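Local coordinates for protein Endonuclease/exonuclease/phosphatase (Beutenbergia cavernae DSM 12333, PDB 4RUW) that is a member of the endonuclease/exonuclease/phosphatase family with a DNase I-like fold and an attached ig-like domain, and carries a bound zinc ion, at residues E77-A82 with R316-H321; T280-R285 with P291-D296; V195-H200 with D222-R227. All coordinates share one frame; numbering follows the deposited sequence.

Overall arrangement
All three contacts lie in the DNase I-like part of the chain. Interactions 1 and 2 touch: His321 ND1 is 2.7 Å from Asp296 OD1, and Ser319 O is 2.8 Å from Thr280 OG1, both probable hydrogen bonds that join the two loop regions. Their centres are 16 Å apart. Interaction 3 stands apart, its centre 26 Å from that of interaction 1 and 25 Å from that of interaction 2, without touching either. In sequence, interactions 2 and 3 both fall inside the long run of chain closed by interaction 1. The zinc ion, held by His98, Asp100, His107 and His137, is about 13 Å from the side chain of Ile80.

Interaction 1. Residues E77-A82 with R316-H321; sequences EPRIAA and RFASDH
Arg79 and Ile80, on the first helix (77-87) of the DNase I-like fold, rest on Ala318 in the loop between strands 304-311 and 324-330. No hydrogen bond links the two segments; the contact is van der Waals packing, with the helix and loop closest at Arg79 and Ala318, their CA atoms 6.3 Å apart. The backbone N of Arg79 is hydrogen-bonded to Asp76 OD1, just before the helix. The side chain leaves with CG anti to the backbone N (chi1 -156°) and runs extended to NE, which brings the guanidinium over the Phe317-Ala318 backbone. One face of the group is turned to it: Ala318 CA is 3.8 Å above the plane of the Arg79 guanidinium, offset toward the rim, and Arg79 NH2 stands 3.6 Å from Phe317 C. The aliphatic part joins in, Arg79 CG lying 4.0 Å from Ala318 CB. Salt bridges to Asp70 through NH1 and to Asp315 through NE hold the charged end, and together would fix how the flat group is turned over the loop. Ile80 follows on the buried side, where it also packs on Trp61 of strand 55-62. Ile80 CD1 reaches the carbonyl end of the same alanine, 3.8 Å from Ala318 O, and meets Ala318 CB more loosely, at 4.3 Å. Both helix residues thus converge on Ala318. Just beyond it the loop folds into an ST turn, in which His321 N donates to Ser319 OG over 3.2 Å with an almost straight N-H...O angle of 175°.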
ATOM      1  N   GLU A  77     -13.824  19.884   5.244  1.00 13.19           N
ATOM      2  CA  GLU A  77     -12.669  19.427   5.999  1.00 13.16           C
ATOM      3  C   GLU A  77     -12.991  18.922   7.421  1.00 12.85           C
ATOM      4  O   GLU A  77     -12.354  17.982   7.886  1.00 12.74           O
ATOM      5  CB  GLU A  77     -11.578  20.496   6.043  1.00 14.07           C
ATOM      6  CG  GLU A  77     -10.941  20.805   4.693  1.00 15.41           C
ATOM      7  CD  GLU A  77     -11.599  21.944   3.948  1.00 17.60           C
ATOM      8  OE1 GLU A  77     -12.708  22.354   4.342  1.00 16.92           O
ATOM      9  OE2 GLU A  77     -11.001  22.428   2.960  1.00 19.40           O
ATOM     10  N   PRO A  78     -13.964  19.537   8.127  1.00 13.16           N
ATOM     11  CA  PRO A  78     -14.225  19.022   9.484  1.00 13.74           C
ATOM     12  C   PRO A  78     -14.659  17.565   9.526  1.00 13.10           C
ATOM     13  O   PRO A  78     -14.340  16.848  10.462  1.00 13.92           O
ATOM     14  CB  PRO A  78     -15.357  19.925   9.989  1.00 15.21           C
ATOM     15  CG  PRO A  78     -15.109  21.210   9.295  1.00 14.54           C
ATOM     16  CD  PRO A  78     -14.650  20.826   7.908  1.00 13.71           C
ATOM     17  N   ARG A  79     -15.380  17.123   8.527  1.00 13.55           N
ATOM     18  CA  ARG A  79     -15.837  15.762   8.472  1.00 14.22           C
ATOM     19  C   ARG A  79     -14.633  14.804   8.294  1.00 13.60           C
ATOM     20  O   ARG A  79     -14.546  13.806   8.919  1.00 14.39           O
ATOM     21  CB  ARG A  79     -16.830  15.669   7.339  1.00 16.54           C
ATOM     22  CG  ARG A  79     -17.785  14.581   7.472  1.00 19.28           C
ATOM     23  CD  ARG A  79     -18.897  14.714   6.469  1.00 18.23           C
ATOM     24  NE  ARG A  79     -19.548  13.442   6.389  1.00 16.52           N
ATOM     25  CZ  ARG A  79     -20.446  13.115   5.497  1.00 14.88           C
ATOM     26  NH1 ARG A  79     -20.825  13.963   4.575  1.00 15.61           N
ATOM     27  NH2 ARG A  79     -20.966  11.940   5.516  1.00 16.41           N
ATOM     28  N   ILE A  80     -13.688  15.182   7.449  1.00 12.98           N
ATOM     29  CA  ILE A  80     -12.447  14.442   7.271  1.00 13.10           C
ATOM     30  C   ILE A  80     -11.648  14.428   8.580  1.00 12.01           C
ATOM     31  O   ILE A  80     -11.181  13.379   9.037  1.00 13.19           O
ATOM     32  CB  ILE A  80     -11.602  15.072   6.132  1.00 13.90           C
ATOM     33  CG1 ILE A  80     -12.346  15.011   4.785  1.00 13.97           C
ATOM     34  CG2 ILE A  80     -10.214  14.432   6.048  1.00 13.83           C
ATOM     35  CD1 ILE A  80     -12.766  13.626   4.350  1.00 14.66           C
ATOM     36  N   ALA A  81     -11.484  15.597   9.185  1.00 12.70           N
ATOM     37  CA  ALA A  81     -10.710  15.704  10.410  1.00 13.22           C
ATOM     38  C   ALA A  81     -11.302  14.876  11.543  1.00 12.43           C
ATOM     39  O   ALA A  81     -10.573  14.296  12.334  1.00 13.16           O
ATOM     40  CB  ALA A  81     -10.578  17.155  10.820  1.00 13.99           C
ATOM     41  N   ALA A  82     -12.628  14.831  11.629  1.00 12.77           N
ATOM     42  CA  ALA A  82     -13.276  14.084  12.707  1.00 13.31           C
ATOM     43  C   ALA A  82     -12.980  12.587  12.596  1.00 13.07           C
ATOM     44  O   ALA A  82     -12.807  11.907  13.604  1.00 14.20           O
ATOM     45  CB  ALA A  82     -14.778  14.342  12.725  1.00 14.54           C
ATOM     46  N   ARG A 316     -18.400   6.707   6.848  1.00 14.27           N
ATOM     47  CA  ARG A 316     -17.958   6.114   5.594  1.00 14.99           C
ATOM     48  C   ARG A 316     -18.244   6.982   4.368  1.00 14.06           C
ATOM     49  O   ARG A 316     -17.508   6.919   3.385  1.00 14.91           O
ATOM     50  CB  ARG A 316     -18.534   4.707   5.415  1.00 15.91           C
ATOM     51  CG  ARG A 316     -20.000   4.672   5.032  1.00 17.64           C
ATOM     52  CD  ARG A 316     -20.570   3.263   5.153  1.00 19.18           C
ATOM     53  NE  ARG A 316     -20.609   2.842   6.551  1.00 20.53           N
ATOM     54  CZ  ARG A 316     -20.849   1.599   6.955  1.00 21.71           C
ATOM     55  NH1 ARG A 316     -21.053   0.638   6.065  1.00 23.25           N
ATOM     56  NH2 ARG A 316     -20.872   1.315   8.249  1.00 23.06           N
ATOM     57  N   PHE A 317     -19.290   7.804   4.426  1.00 13.66           N
ATOM     58  CA  PHE A 317     -19.655   8.616   3.269  1.00 14.32           C
ATOM     59  C   PHE A 317     -18.961   9.971   3.220  1.00 14.00           C
ATOM     60  O   PHE A 317     -19.306  10.812   2.400  1.00 15.31           O
ATOM     61  CB  PHE A 317     -21.176   8.732   3.131  1.00 15.95           C
ATOM     62  CG  PHE A 317     -21.839   7.407   2.891  1.00 16.93           C
ATOM     63  CD1 PHE A 317     -21.539   6.678   1.749  1.00 18.92           C
ATOM     64  CD2 PHE A 317     -22.733   6.873   3.803  1.00 19.11           C
ATOM     65  CE1 PHE A 317     -22.120   5.452   1.518  1.00 20.77           C
ATOM     66  CE2 PHE A 317     -23.320   5.641   3.572  1.00 21.52           C
ATOM     67  CZ  PHE A 317     -23.006   4.931   2.431  1.00 21.22           C
ATOM     68  N   ALA A 318     -17.956  10.161   4.072  1.00 13.64           N
ATOM     69  CA  ALA A 318     -17.193  11.405   4.073  1.00 13.96           C
ATOM     70  C   ALA A 318     -16.324  11.568   2.818  1.00 13.74           C
ATOM     71  O   ALA A 318     -15.964  12.692   2.453  1.00 14.30           O
ATOM     72  CB  ALA A 318     -16.336  11.498   5.317  1.00 14.86           C
ATOM     73  N   SER A 319     -15.986  10.449   2.177  1.00 13.59           N
ATOM     74  CA  SER A 319     -15.195  10.459   0.946  1.00 13.08           C
ATOM     75  C   SER A 319     -15.641   9.307   0.059  1.00 12.42           C
ATOM     76  O   SER A 319     -16.311   8.387   0.527  1.00 13.79           O
ATOM     77  CB  SER A 319     -13.701  10.315   1.256  1.00 12.79           C
ATOM     78  OG  SER A 319     -12.965  10.148   0.050  1.00 12.67           O
ATOM     79  N   ASP A 320     -15.279   9.346  -1.220  1.00 12.85           N
ATOM     80  CA  ASP A 320     -15.567   8.213  -2.092  1.00 13.51           C
ATOM     81  C   ASP A 320     -14.560   7.062  -1.957  1.00 12.28           C
ATOM     82  O   ASP A 320     -14.730   6.017  -2.590  1.00 13.03           O
ATOM     83  CB  ASP A 320     -15.775   8.647  -3.555  1.00 14.99           C
ATOM     84  CG  ASP A 320     -14.528   9.217  -4.200  1.00 17.36           C
ATOM     85  OD1 ASP A 320     -13.518   9.459  -3.511  1.00 15.63           O
ATOM     86  OD2 ASP A 320     -14.577   9.438  -5.423  1.00 22.47           O
ATOM     87  N   HIS A 321     -13.523   7.253  -1.135  1.00 12.00           N
ATOM     88  CA  HIS A 321     -12.666   6.149  -0.695  1.00 11.56           C
ATOM     89  C   HIS A 321     -12.822   5.984   0.801  1.00 11.71           C
ATOM     90  O   HIS A 321     -13.131   6.953   1.504  1.00 12.07           O
ATOM     91  CB  HIS A 321     -11.185   6.431  -0.964  1.00 12.36           C
ATOM     92  CG  HIS A 321     -10.791   6.374  -2.409  1.00 12.69           C
ATOM     93  ND1 HIS A 321      -9.862   5.475  -2.893  1.00 13.89           N
ATOM     94  CD2 HIS A 321     -11.186   7.116  -3.471  1.00 14.44           C
ATOM     95  CE1 HIS A 321      -9.710   5.660  -4.192  1.00 14.89           C
ATOM     96  NE2 HIS A 321     -10.502   6.648  -4.567  1.00 15.16           N
TER

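Interaction 2. Residues T280-R285 with P291-D296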
ATOM      1  N   THR A 280     -15.608   3.464  -1.429  1.00 13.10           N
ATOM      2  CA  THR A 280     -16.740   3.504  -0.513  1.00 13.30           C
ATOM      3  C   THR A 280     -17.959   2.779  -1.065  1.00 13.50           C
ATOM      4  O   THR A 280     -18.591   1.985  -0.367  1.00 14.89           O
ATOM      5  CB  THR A 280     -17.098   4.955  -0.192  1.00 14.31           C
ATOM      6  OG1 THR A 280     -15.942   5.580   0.370  1.00 13.83           O
ATOM      7  CG2 THR A 280     -18.263   5.035   0.791  1.00 15.71           C
ATOM      8  N   ALA A 281     -18.247   3.013  -2.339  1.00 13.62           N
ATOM      9  CA  ALA A 281     -19.419   2.426  -2.969  1.00 15.06           C
ATOM     10  C   ALA A 281     -19.338   0.904  -3.106  1.00 14.42           C
ATOM     11  O   ALA A 281     -20.359   0.245  -3.292  1.00 15.35           O
ATOM     12  CB  ALA A 281     -19.653   3.071  -4.323  1.00 16.52           C
ATOM     13  N   SER A 282     -18.133   0.344  -3.012  1.00 13.23           N
ATOM     14  CA  SER A 282     -17.969  -1.104  -3.121  1.00 13.22           C
ATOM     15  C   SER A 282     -18.126  -1.826  -1.787  1.00 13.15           C
ATOM     16  O   SER A 282     -18.326  -3.040  -1.754  1.00 14.11           O
ATOM     17  CB  SER A 282     -16.609  -1.447  -3.723  1.00 14.11           C
ATOM     18  OG  SER A 282     -16.565  -1.119  -5.097  1.00 14.64           O
ATOM     19  N   TYR A 283     -18.021  -1.097  -0.683  1.00 13.74           N
ATOM     20  CA  TYR A 283     -18.045  -1.736   0.620  1.00 14.26           C
ATOM     21  C   TYR A 283     -19.404  -2.372   0.875  1.00 15.20           C
ATOM     22  O   TYR A 283     -20.435  -1.744   0.666  1.00 17.40           O
ATOM     23  CB  TYR A 283     -17.697  -0.746   1.736  1.00 15.76           C
ATOM     24  CG  TYR A 283     -17.420  -1.467   3.036  1.00 16.25           C
ATOM     25  CD1 TYR A 283     -16.185  -2.068   3.266  1.00 17.22           C
ATOM     26  CD2 TYR A 283     -18.403  -1.597   4.006  1.00 18.12           C
ATOM     27  CE1 TYR A 283     -15.928  -2.758   4.432  1.00 18.45           C
ATOM     28  CE2 TYR A 283     -18.157  -2.289   5.180  1.00 18.21           C
ATOM     29  CZ  TYR A 283     -16.913  -2.859   5.386  1.00 18.80           C
ATOM     30  OH  TYR A 283     -16.660  -3.553   6.544  1.00 20.47           O
ATOM     31  N   GLY A 284     -19.397  -3.628   1.304  1.00 14.74           N
ATOM     32  CA  GLY A 284     -20.625  -4.331   1.619  1.00 16.55           C
ATOM     33  C   GLY A 284     -21.287  -5.038   0.450  1.00 16.28           C
ATOM     34  O   GLY A 284     -22.348  -5.631   0.623  1.00 18.96           O
ATOM     35  N   ARG A 285     -20.680  -4.975  -0.734  1.00 15.34           N
ATOM     36  CA  ARG A 285     -21.223  -5.640  -1.921  1.00 14.65           C
ATOM     37  C   ARG A 285     -20.436  -6.907  -2.234  1.00 14.48           C
ATOM     38  O   ARG A 285     -19.299  -6.838  -2.685  1.00 14.80           O
ATOM     39  CB  ARG A 285     -21.199  -4.700  -3.128  1.00 14.66           C
ATOM     40  CG  ARG A 285     -22.009  -3.416  -2.957  1.00 15.53           C
ATOM     41  CD  ARG A 285     -22.119  -2.642  -4.264  1.00 15.39           C
ATOM     42  NE  ARG A 285     -22.911  -3.385  -5.238  1.00 15.30           N
ATOM     43  CZ  ARG A 285     -23.230  -2.943  -6.448  1.00 15.72           C
ATOM     44  NH1 ARG A 285     -22.834  -1.745  -6.854  1.00 16.43           N
ATOM     45  NH2 ARG A 285     -23.960  -3.702  -7.258  1.00 16.26           N
ATOM     46  N   PRO A 291     -15.466  -6.845  -4.220  1.00 12.55           N
ATOM     47  CA  PRO A 291     -14.457  -7.235  -3.223  1.00 12.62           C
ATOM     48  C   PRO A 291     -13.024  -7.101  -3.727  1.00 12.70           C
ATOM     49  O   PRO A 291     -12.091  -7.158  -2.918  1.00 13.65           O
ATOM     50  CB  PRO A 291     -14.790  -8.704  -2.936  1.00 13.99           C
ATOM     51  CG  PRO A 291     -16.247  -8.827  -3.277  1.00 14.00           C
ATOM     52  CD  PRO A 291     -16.415  -7.943  -4.479  1.00 13.58           C
ATOM     53  N   ASP A 292     -12.850  -6.914  -5.035  1.00 12.35           N
ATOM     54  CA  ASP A 292     -11.522  -6.762  -5.617  1.00 12.86           C
ATOM     55  C   ASP A 292     -11.036  -5.313  -5.618  1.00 11.84           C
ATOM     56  O   ASP A 292      -9.849  -5.059  -5.840  1.00 12.53           O
ATOM     57  CB  ASP A 292     -11.507  -7.295  -7.050  1.00 13.67           C
ATOM     58  CG  ASP A 292     -12.000  -8.716  -7.137  1.00 14.03           C
ATOM     59  OD1 ASP A 292     -11.475  -9.570  -6.388  1.00 14.09           O
ATOM     60  OD2 ASP A 292     -12.932  -8.978  -7.927  1.00 15.18           O
ATOM     61  N   ARG A 293     -11.945  -4.368  -5.373  1.00 12.01           N
ATOM     62  CA  ARG A 293     -11.642  -2.940  -5.497  1.00 12.33           C
ATOM     63  C   ARG A 293     -10.963  -2.357  -4.261  1.00 11.80           C
ATOM     64  O   ARG A 293     -11.411  -1.365  -3.673  1.00 12.97           O
ATOM     65  CB  ARG A 293     -12.888  -2.156  -5.914  1.00 13.05           C
ATOM     66  CG  ARG A 293     -13.274  -2.439  -7.356  1.00 13.72           C
ATOM     67  CD  ARG A 293     -14.436  -1.596  -7.817  1.00 14.99           C
ATOM     68  NE  ARG A 293     -14.590  -1.707  -9.261  1.00 16.34           N
ATOM     69  CZ  ARG A 293     -15.616  -1.222  -9.944  1.00 17.93           C
ATOM     70  NH1 ARG A 293     -16.597  -0.595  -9.305  1.00 19.86           N
ATOM     71  NH2 ARG A 293     -15.660  -1.374 -11.263  1.00 20.19           N
ATOM     72  N   ARG A 294      -9.870  -3.009  -3.876  1.00 11.65           N
ATOM     73  CA  ARG A 294      -8.981  -2.548  -2.821  1.00 11.09           C
ATOM     74  C   ARG A 294      -7.779  -1.954  -3.535  1.00 11.26           C
ATOM     75  O   ARG A 294      -6.978  -2.689  -4.125  1.00 12.33           O
ATOM     76  CB  ARG A 294      -8.568  -3.721  -1.930  1.00 12.19           C
ATOM     77  CG  ARG A 294      -7.683  -3.328  -0.755  1.00 11.65           C
ATOM     78  CD  ARG A 294      -7.443  -4.495   0.178  1.00 12.07           C
ATOM     79  NE  ARG A 294      -6.584  -5.518  -0.417  1.00 11.85           N
ATOM     80  CZ  ARG A 294      -5.269  -5.602  -0.212  1.00 11.17           C
ATOM     81  NH1 ARG A 294      -4.648  -4.718   0.565  1.00 11.53           N
ATOM     82  NH2 ARG A 294      -4.568  -6.578  -0.782  1.00 11.59           N
ATOM     83  N   ILE A 295      -7.675  -0.626  -3.513  1.00 11.09           N
ATOM     84  CA  ILE A 295      -6.670   0.074  -4.313  1.00 11.47           C
ATOM     85  C   ILE A 295      -5.871   1.081  -3.492  1.00 10.90           C
ATOM     86  O   ILE A 295      -4.979   1.749  -4.034  1.00 12.25           O
ATOM     87  CB  ILE A 295      -7.301   0.761  -5.561  1.00 12.78           C
ATOM     88  CG1 ILE A 295      -8.348   1.799  -5.147  1.00 13.65           C
ATOM     89  CG2 ILE A 295      -7.892  -0.274  -6.525  1.00 13.59           C
ATOM     90  CD1 ILE A 295      -8.856   2.634  -6.309  1.00 15.73           C
ATOM     91  N   ASP A 296      -6.192   1.192  -2.206  1.00 11.11           N
ATOM     92  CA  ASP A 296      -5.451   2.020  -1.258  1.00 11.19           C
ATOM     93  C   ASP A 296      -4.718   1.053  -0.341  1.00 11.14           C
ATOM     94  O   ASP A 296      -5.329   0.125   0.176  1.00 12.11           O
ATOM     95  CB  ASP A 296      -6.412   2.863  -0.431  1.00 12.19           C
ATOM     96  CG  ASP A 296      -7.183   3.883  -1.261  1.00 12.84           C
ATOM     97  OD1 ASP A 296      -8.242   3.544  -1.838  1.00 13.90           O
ATOM     98  OD2 ASP A 296      -6.751   5.056  -1.307  1.00 15.22           O
TER
HETATM   99  O   HOH W   1     -17.010   0.821  -6.838  1.00 23.45           O
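Ser282 and Arg293 meet by van der Waals contact, the serine hydroxyl lying against the aliphatic part of the arginine: Ser282 OG is 3.5 Å from Arg293 CD and 3.9 Å from Arg293 CB. With CG anti to the carbonyl carbon (chi1 -71°) and the chain extended beyond it, the arginine lays its CB and CD against the hydroxyl. A second contact of this kind joins the ends nearest in sequence, where Arg285 O sits 3.6 Å from Pro291 CD, with the ring's CG close behind. The polar link between the segments runs through one water, which lies 2.6 Å from Ser282 OG and accepts from Arg293 NH1 at 2.9 Å. The hydroxyl also has a direct partner in His290 ND1, so a histidine and a water both hold it, while Glu287 takes the guanidinium of Arg285 in a salt bridge. Backbone turns shape both sides. Ser282 to Arg285 form a type II beta turn, closed by Arg285 N to Ser282 O (3.2 Å), with Gly284 at its third position, where glycine is common. Arg293 centres an inverse gamma turn, in which Arg294 N reaches Asp292 O at 2.8 Å. Both segments belong to the long connection from helix 266-270 to strand 296-300, whose first residue is Asp296; Arg294 packs on Trp267 of that helix, and Asp292 forms a salt bridge with Arg401 of the ig-like domain.

Interaction 3. Residues V195-H200 with D222-R227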
ATOM      1  N   VAL A 195      10.685   6.002   7.847  1.00 12.09           N
ATOM      2  CA  VAL A 195      10.543   6.730   6.599  1.00 12.07           C
ATOM      3  C   VAL A 195       9.146   6.502   6.030  1.00 11.99           C
ATOM      4  O   VAL A 195       8.723   5.361   5.860  1.00 13.58           O
ATOM      5  CB  VAL A 195      11.610   6.304   5.576  1.00 12.82           C
ATOM      6  CG1 VAL A 195      11.481   7.124   4.303  1.00 14.26           C
ATOM      7  CG2 VAL A 195      13.011   6.456   6.175  1.00 14.42           C
ATOM      8  N   VAL A 196       8.426   7.591   5.774  1.00 12.02           N
ATOM      9  CA  VAL A 196       7.077   7.531   5.232  1.00 11.89           C
ATOM     10  C   VAL A 196       7.074   7.977   3.782  1.00 11.83           C
ATOM     11  O   VAL A 196       7.468   9.110   3.474  1.00 13.00           O
ATOM     12  CB  VAL A 196       6.129   8.423   6.069  1.00 12.57           C
ATOM     13  CG1 VAL A 196       4.714   8.407   5.499  1.00 13.97           C
ATOM     14  CG2 VAL A 196       6.134   8.002   7.531  1.00 13.83           C
ATOM     15  N   HIS A 197       6.646   7.078   2.900  1.00 12.11           N
ATOM     16  CA  HIS A 197       6.495   7.372   1.485  1.00 12.25           C
ATOM     17  C   HIS A 197       5.009   7.439   1.168  1.00 12.12           C
ATOM     18  O   HIS A 197       4.274   6.477   1.409  1.00 13.90           O
ATOM     19  CB  HIS A 197       7.132   6.270   0.637  1.00 12.43           C
ATOM     20  CG  HIS A 197       8.583   6.039   0.911  1.00 12.61           C
ATOM     21  ND1 HIS A 197       9.584   6.855   0.407  1.00 14.06           N
ATOM     22  CD2 HIS A 197       9.216   5.073   1.617  1.00 13.72           C
ATOM     23  CE1 HIS A 197      10.756   6.396   0.794  1.00 13.94           C
ATOM     24  NE2 HIS A 197      10.564   5.308   1.526  1.00 13.92           N
ATOM     25  N   ALA A 198       4.575   8.575   0.625  1.00 11.43           N
ATOM     26  CA  ALA A 198       3.167   8.853   0.333  1.00 11.24           C
ATOM     27  C   ALA A 198       3.003   9.085  -1.157  1.00 10.97           C
ATOM     28  O   ALA A 198       3.706   9.925  -1.730  1.00 12.04           O
ATOM     29  CB  ALA A 198       2.732  10.097   1.082  1.00 12.97           C
ATOM     30  N   THR A 199       2.084   8.377  -1.806  1.00 11.15           N
ATOM     31  CA  THR A 199       1.883   8.627  -3.220  1.00 11.33           C
ATOM     32  C   THR A 199       0.465   8.294  -3.665  1.00 10.76           C
ATOM     33  O   THR A 199      -0.391   7.888  -2.860  1.00 11.26           O
ATOM     34  CB  THR A 199       2.954   7.899  -4.085  1.00 13.00           C
ATOM     35  OG1 THR A 199       2.964   8.446  -5.412  1.00 13.32           O
ATOM     36  CG2 THR A 199       2.682   6.414  -4.162  1.00 14.11           C
ATOM     37  N   HIS A 200       0.236   8.488  -4.960  1.00 11.51           N
ATOM     38  CA  HIS A 200      -1.060   8.329  -5.602  1.00 11.14           C
ATOM     39  C   HIS A 200      -0.703   8.166  -7.084  1.00 10.96           C
ATOM     40  O   HIS A 200      -0.101   9.061  -7.688  1.00 11.84           O
ATOM     41  CB  HIS A 200      -1.913   9.580  -5.333  1.00 11.48           C
ATOM     42  CG  HIS A 200      -3.297   9.542  -5.901  1.00 11.99           C
ATOM     43  ND1 HIS A 200      -4.180  10.579  -5.715  1.00 13.59           N
ATOM     44  CD2 HIS A 200      -3.950   8.615  -6.643  1.00 12.73           C
ATOM     45  CE1 HIS A 200      -5.319  10.298  -6.320  1.00 13.27           C
ATOM     46  NE2 HIS A 200      -5.204   9.119  -6.898  1.00 13.52           N
ATOM     47  N   ASP A 222      12.081   2.306  -6.361  0.60 12.56           N
ATOM     48  CA  ASP A 222      13.511   2.571  -6.328  0.60 13.76           C
ATOM     49  C   ASP A 222      13.871   3.601  -5.252  0.60 14.46           C
ATOM     50  O   ASP A 222      15.033   3.757  -4.909  0.60 17.57           O
ATOM     51  CB  ASP A 222      14.016   2.965  -7.719  0.60 15.60           C
ATOM     52  CG  ASP A 222      14.026   1.781  -8.694  0.60 16.98           C
ATOM     53  OD1 ASP A 222      13.814   0.632  -8.255  0.60 17.54           O
ATOM     54  OD2 ASP A 222      14.260   1.988  -9.904  0.60 17.85           O
ATOM     55  N   HIS A 223      12.861   4.284  -4.716  1.00 13.12           N
ATOM     56  CA  HIS A 223      13.049   5.235  -3.619  1.00 14.47           C
ATOM     57  C   HIS A 223      12.779   4.648  -2.233  1.00 15.03           C
ATOM     58  O   HIS A 223      12.946   5.337  -1.228  1.00 17.47           O
ATOM     59  CB  HIS A 223      12.197   6.489  -3.830  1.00 14.70           C
ATOM     60  CG  HIS A 223      12.763   7.421  -4.846  1.00 14.33           C
ATOM     61  ND1 HIS A 223      12.626   7.217  -6.204  1.00 15.28           N
ATOM     62  CD2 HIS A 223      13.487   8.556  -4.709  1.00 15.22           C
ATOM     63  CE1 HIS A 223      13.247   8.182  -6.856  1.00 15.91           C
ATOM     64  NE2 HIS A 223      13.776   9.008  -5.974  1.00 15.72           N
ATOM     65  N   VAL A 224      12.371   3.384  -2.171  1.00 14.74           N
ATOM     66  CA  VAL A 224      12.159   2.721  -0.886  1.00 15.44           C
ATOM     67  C   VAL A 224      13.391   1.916  -0.497  1.00 16.97           C
ATOM     68  O   VAL A 224      13.902   1.126  -1.287  1.00 20.78           O
ATOM     69  CB  VAL A 224      10.956   1.765  -0.920  1.00 18.12           C
ATOM     70  CG1 VAL A 224      10.763   1.135   0.441  1.00 19.20           C
ATOM     71  CG2 VAL A 224       9.712   2.502  -1.318  1.00 18.85           C
ATOM     72  N   ASP A 225      13.863   2.123   0.724  1.00 15.59           N
ATOM     73  CA  ASP A 225      14.992   1.371   1.256  1.00 15.99           C
ATOM     74  C   ASP A 225      14.491   0.396   2.319  1.00 15.40           C
ATOM     75  O   ASP A 225      14.208   0.795   3.448  1.00 16.58           O
ATOM     76  CB  ASP A 225      16.010   2.342   1.852  1.00 17.85           C
ATOM     77  CG  ASP A 225      17.227   1.647   2.434  1.00 19.20           C
ATOM     78  OD1 ASP A 225      17.362   0.415   2.278  1.00 20.29           O
ATOM     79  OD2 ASP A 225      18.067   2.352   3.040  1.00 21.40           O
ATOM     80  N   ALA A 226      14.384  -0.879   1.960  1.00 15.20           N
ATOM     81  CA  ALA A 226      13.852  -1.872   2.891  1.00 15.19           C
ATOM     82  C   ALA A 226      14.775  -2.182   4.072  1.00 14.81           C
ATOM     83  O   ALA A 226      14.367  -2.845   5.020  1.00 15.39           O
ATOM     84  CB  ALA A 226      13.455  -3.144   2.161  1.00 17.39           C
ATOM     85  N   ARG A 227      16.011  -1.692   4.016  1.00 14.83           N
ATOM     86  CA  ARG A 227      16.954  -1.890   5.110  1.00 16.15           C
ATOM     87  C   ARG A 227      16.614  -1.058   6.344  1.00 15.54           C
ATOM     88  O   ARG A 227      17.099  -1.353   7.435  1.00 17.53           O
ATOM     89  CB  ARG A 227      18.377  -1.566   4.658  1.00 18.32           C
ATOM     90  CG  ARG A 227      18.883  -2.432   3.524  1.00 21.52           C
ATOM     91  CD  ARG A 227      20.206  -1.906   2.978  1.00 24.27           C
ATOM     92  NE  ARG A 227      20.063  -0.552   2.451  1.00 27.01           N
ATOM     93  CZ  ARG A 227      21.064   0.174   1.964  1.00 29.73           C
ATOM     94  NH1 ARG A 227      22.294  -0.321   1.933  1.00 30.55           N
ATOM     95  NH2 ARG A 227      20.833   1.397   1.509  1.00 31.39           N
TER
HETATM   96  O   HOH W   2      12.731   3.966   2.648  1.00 14.06           O
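His197 turns a ring carbon, rather than a nitrogen, closest to the carbonyl of His223: His197 CE1 lies only 3.2 Å from His223 O, which approaches the ring obliquely. Both ring nitrogens are engaged by other partners. ND1 is hydrogen-bonded to Thr183 OG1 of the neighbouring strand 179-188, and His197 NE2 meets a water in the ring plane, at the edge, 2.8 Å away. That water in turn accepts from the backbone N of Asp225 at 2.9 Å, giving a one-water bridge from strand to loop. Polar partners at two points of its rim would hold the imidazole against rotation. Over one face comes the methyl CG2 of Val224 in a CH-pi contact, 4.2 Å from the His197 ring centroid and 21° off the ring normal. With CG1 anti to the backbone N (chi1 -179°), CG2 is left anti to the carbonyl carbon and sits over the imidazole, offset toward its rim. Beyond it the loop is shaped by Asp225, whose OD1 accepts from Arg227 N in an Asx turn and pairs with Arg227 NE (2.9 Å) in a salt bridge; NE comes in on the syn side, near the carboxylate plane, and the backbone N from above the other face. Strand 192-200, helix 207-222 and the parallel, adjacent strand 230-233 make a beta-alpha-beta crossover. The contact joins the loop after its helix to its first strand, within one of the two central sheets of the DNase I-like sandwich.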